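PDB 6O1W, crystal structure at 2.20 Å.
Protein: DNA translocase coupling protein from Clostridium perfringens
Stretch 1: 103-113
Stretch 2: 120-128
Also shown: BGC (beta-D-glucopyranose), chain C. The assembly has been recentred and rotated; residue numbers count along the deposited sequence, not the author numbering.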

# COMPACT_ATOMS: atom_id res chain seq x y z
N LYS A 103 9.43 -17.60 -6.10
CA LYS A 103 8.70 -18.04 -7.29
C LYS A 103 7.86 -16.91 -7.92
O LYS A 103 7.54 -16.97 -9.12
CB LYS A 103 7.82 -19.27 -6.99
CG LYS A 103 6.54 -18.97 -6.20
CD LYS A 103 5.66 -20.20 -6.04
CE LYS A 103 4.46 -19.91 -5.17
NZ LYS A 103 3.46 -21.02 -5.22
N TYR A 104 7.49 -15.88 -7.10
CA TYR A 104 6.71 -14.72 -7.52
C TYR A 104 7.53 -13.69 -8.31
O TYR A 104 6.94 -12.86 -9.00
CB TYR A 104 6.00 -14.06 -6.34
CG TYR A 104 5.04 -14.97 -5.60
CD1 TYR A 104 3.84 -15.38 -6.18
CD2 TYR A 104 5.28 -15.35 -4.28
CE1 TYR A 104 2.94 -16.19 -5.49
CE2 TYR A 104 4.39 -16.16 -3.59
CZ TYR A 104 3.23 -16.59 -4.20
OH TYR A 104 2.34 -17.37 -3.51
N ILE A 105 8.88 -13.73 -8.22
CA ILE A 105 9.76 -12.80 -8.92
C ILE A 105 9.49 -12.84 -10.42
O ILE A 105 9.55 -13.91 -11.03
CB ILE A 105 11.26 -13.01 -8.57
CG1 ILE A 105 11.55 -12.58 -7.13
CG2 ILE A 105 12.18 -12.24 -9.55
CD1 ILE A 105 12.85 -12.96 -6.61
N GLU A 106 9.17 -11.67 -10.99
CA GLU A 106 8.86 -11.49 -12.41
C GLU A 106 10.11 -11.47 -13.24
O GLU A 106 11.15 -10.95 -12.82
CB GLU A 106 8.09 -10.18 -12.64
CG GLU A 106 6.73 -10.14 -11.96
CD GLU A 106 5.68 -11.09 -12.48
OE1 GLU A 106 5.41 -11.07 -13.70
OE2 GLU A 106 5.11 -11.85 -11.67
N GLU A 107 9.97 -12.00 -14.46
CA GLU A 107 11.02 -12.09 -15.47
C GLU A 107 11.24 -10.72 -16.08
O GLU A 107 12.39 -10.31 -16.32
CB GLU A 107 10.64 -13.15 -16.54
CG GLU A 107 9.24 -13.01 -17.16
CD GLU A 107 8.04 -13.69 -16.50
OE1 GLU A 107 8.06 -13.90 -15.27
OE2 GLU A 107 7.07 -13.98 -17.23
N GLN A 108 10.15 -9.96 -16.25
CA GLN A 108 10.17 -8.61 -16.79
C GLN A 108 10.79 -7.62 -15.79
O GLN A 108 10.26 -7.43 -14.69
CB GLN A 108 8.76 -8.19 -17.20
CG GLN A 108 8.72 -7.11 -18.27
CD GLN A 108 7.31 -6.67 -18.54
OE1 GLN A 108 6.39 -7.48 -18.71
NE2 GLN A 108 7.10 -5.37 -18.59
N GLU A 109 11.92 -7.02 -16.17
CA GLU A 109 12.66 -6.05 -15.37
C GLU A 109 11.73 -4.87 -15.05
O GLU A 109 11.03 -4.40 -15.94
CB GLU A 109 13.92 -5.57 -16.17
CG GLU A 109 14.93 -4.79 -15.35
CD GLU A 109 14.58 -3.35 -14.98
OE1 GLU A 109 13.93 -2.66 -15.79
OE2 GLU A 109 14.95 -2.93 -13.86
N GLY A 110 11.72 -4.42 -13.80
CA GLY A 110 10.88 -3.29 -13.39
C GLY A 110 9.48 -3.65 -12.95
O GLY A 110 8.74 -2.79 -12.46
N VAL A 111 9.09 -4.92 -13.10
CA VAL A 111 7.77 -5.42 -12.69
C VAL A 111 7.96 -6.08 -11.34
O VAL A 111 8.83 -6.96 -11.18
CB VAL A 111 7.09 -6.39 -13.72
CG1 VAL A 111 5.74 -6.88 -13.21
CG2 VAL A 111 6.90 -5.72 -15.08
N VAL A 112 7.15 -5.65 -10.36
CA VAL A 112 7.14 -6.19 -9.00
C VAL A 112 5.73 -6.69 -8.62
O VAL A 112 4.74 -6.21 -9.16
CB VAL A 112 7.75 -5.20 -7.96
CG1 VAL A 112 9.17 -4.77 -8.37
CG2 VAL A 112 6.85 -3.97 -7.75
N VAL A 113 5.66 -7.67 -7.71
CA VAL A 113 4.42 -8.24 -7.20
C VAL A 113 4.30 -7.87 -5.71
O VAL A 113 5.26 -8.07 -4.96
CB VAL A 113 4.31 -9.77 -7.45
CG1 VAL A 113 2.89 -10.26 -7.20
CG2 VAL A 113 4.75 -10.13 -8.87
N GLY A 120 -6.32 -12.96 -9.13
CA GLY A 120 -4.89 -12.80 -9.38
C GLY A 120 -4.10 -12.00 -8.37
O GLY A 120 -4.62 -11.60 -7.32
N ASN A 121 -2.83 -11.74 -8.71
CA ASN A 121 -1.90 -10.99 -7.88
C ASN A 121 -1.81 -9.54 -8.30
O ASN A 121 -2.15 -9.18 -9.43
CB ASN A 121 -0.51 -11.63 -7.93
CG ASN A 121 -0.46 -12.99 -7.28
OD1 ASN A 121 -1.11 -13.27 -6.27
ND2 ASN A 121 0.33 -13.86 -7.85
N ILE A 122 -1.37 -8.69 -7.38
CA ILE A 122 -1.22 -7.28 -7.69
C ILE A 122 0.19 -7.09 -8.22
O ILE A 122 1.15 -7.39 -7.52
CB ILE A 122 -1.49 -6.40 -6.43
CG1 ILE A 122 -2.95 -6.57 -5.92
CG2 ILE A 122 -1.12 -4.93 -6.68
CD1 ILE A 122 -4.03 -5.82 -6.60
N LYS A 123 0.31 -6.60 -9.47
CA LYS A 123 1.61 -6.32 -10.13
C LYS A 123 1.74 -4.84 -10.38
O LYS A 123 0.75 -4.17 -10.68
CB LYS A 123 1.78 -7.10 -11.45
CG LYS A 123 1.75 -8.62 -11.28
CD LYS A 123 2.08 -9.37 -12.54
CE LYS A 123 1.75 -10.83 -12.38
NZ LYS A 123 1.88 -11.57 -13.67
N ILE A 124 2.95 -4.31 -10.17
CA ILE A 124 3.27 -2.91 -10.42
C ILE A 124 4.42 -2.91 -11.44
O ILE A 124 5.45 -3.53 -11.19
CB ILE A 124 3.67 -2.12 -9.14
CG1 ILE A 124 2.59 -2.17 -8.04
CG2 ILE A 124 4.02 -0.66 -9.49
CD1 ILE A 124 3.11 -1.80 -6.64
N ASP A 125 4.23 -2.21 -12.57
CA ASP A 125 5.26 -2.02 -13.59
C ASP A 125 5.85 -0.63 -13.36
O ASP A 125 5.25 0.39 -13.73
CB ASP A 125 4.68 -2.14 -15.01
CG ASP A 125 5.73 -2.00 -16.11
OD1 ASP A 125 6.86 -1.56 -15.81
OD2 ASP A 125 5.42 -2.32 -17.28
N LEU A 126 7.03 -0.60 -12.74
CA LEU A 126 7.73 0.64 -12.40
C LEU A 126 8.05 1.50 -13.62
O LEU A 126 8.19 2.71 -13.45
CB LEU A 126 8.97 0.36 -11.55
CG LEU A 126 8.72 -0.31 -10.18
CD1 LEU A 126 9.99 -0.55 -9.51
CD2 LEU A 126 7.85 0.56 -9.29
N ASN A 127 8.05 0.93 -14.86
CA ASN A 127 8.25 1.74 -16.08
C ASN A 127 6.99 2.58 -16.41
O ASN A 127 7.08 3.55 -17.17
CB ASN A 127 8.63 0.83 -17.28
CG ASN A 127 9.97 0.14 -17.11
OD1 ASN A 127 10.10 -1.09 -17.20
ND2 ASN A 127 10.99 0.90 -16.81
N LYS A 128 5.83 2.24 -15.84
CA LYS A 128 4.54 2.92 -16.06
C LYS A 128 4.10 3.78 -14.86
O LYS A 128 3.60 4.89 -15.06
CB LYS A 128 3.46 1.90 -16.42
CG LYS A 128 3.72 1.26 -17.79
CD LYS A 128 2.92 -0.00 -18.03
CE LYS A 128 3.15 -0.50 -19.44
NZ LYS A 128 2.54 -1.83 -19.68
C2 BGC C . -4.98 -4.19 -10.51
C3 BGC C . -4.99 -5.71 -10.52
C4 BGC C . -4.14 -6.23 -11.67
C5 BGC C . -2.68 -5.89 -11.38
C6 BGC C . -1.79 -5.88 -12.61
C1 BGC C . -3.60 -3.63 -10.89
O1 BGC C . -3.65 -3.10 -12.17
O2 BGC C . -5.38 -3.68 -9.24
O3 BGC C . -6.32 -6.20 -10.62
O4 BGC C . -4.28 -7.64 -11.83
O5 BGC C . -2.56 -4.61 -10.72
O6 BGC C . -1.95 -4.73 -13.44

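The contact is built on an antiparallel pairing of two short strands, 111-113 and 121-125, whose N-to-C directions lie 153° apart and whose axes approach to 4.6 Å. Three backbone hydrogen bonds fix the register. Val-112 and Ile-124 form a hydrogen-bonded pair: Val-112 N donates to Ile-124 O at 2.8 Å with an N-H...O angle of 172°, and Ile-124 N returns a bond to Val-112 O at 2.8 Å and 170°. The third, Leu-126 N to Gly-110 O, is also 2.8 Å long but more bent, at 158°, and extends the ladder just past the strand ends. CA-CA spacing supports this assignment, being 5.3 Å for Val-112 and Ile-124 but 4.3 Å and 4.5 Å for the non-hydrogen-bonded pairs Val-111 with Asp-125 and Val-113 with Lys-123.

The same carbonyls also receive CA-H...O contacts. Val-111 CA lies 3.3 Å from Ile-124 O (144° at the hydrogen), and Lys-123 CA lies 3.3 Å from Val-112 O (137°). A third contact, Val-113 CA to Ile-122 O at 3.4 Å and 141°, continues the pattern along the strands.

Side chains alternate between the sheet faces. Val-112 and Ile-124 share one face, where Val-112 CG2 packs 3.9 Å from Ile-124 CB; Val-112 CG1 also reaches Leu-126 CD1 at 4.4 Å, a looser apolar contact. The other face carries Val-111, Val-113, Lys-123 and Asp-125. There the aliphatic part of Lys-123 serves as packing surface, with its CG 4.1 Å from Val-113 CG2 and its CB 4.3 Å from Val-111 CG1.

The charged end of Lys-123 makes the one salt bridge between the stretches, from NZ to Glu-106 OE1 at 3.6 Å. Its chi angles beyond chi1 are all t, so the extended chain carries the ammonium to the loop preceding the strand. Within the second stretch, Asp-125 OD1 accepts a hydrogen bond from Asn-127 N (2.9 Å, 146°), while Asp-125 OD2 forms a long salt bridge with Lys-128 NZ at 3.8 Å.

A type II turn from Gln-108 to Val-111, closed by Val-111 N to Gln-108 O at 3.2 Å, leads into the first strand. Gly-110 occupies its third position with phi/psi of 88/-7°, where a CB would be jammed against the preceding carbonyl oxygen; this local constraint by itself calls for glycine.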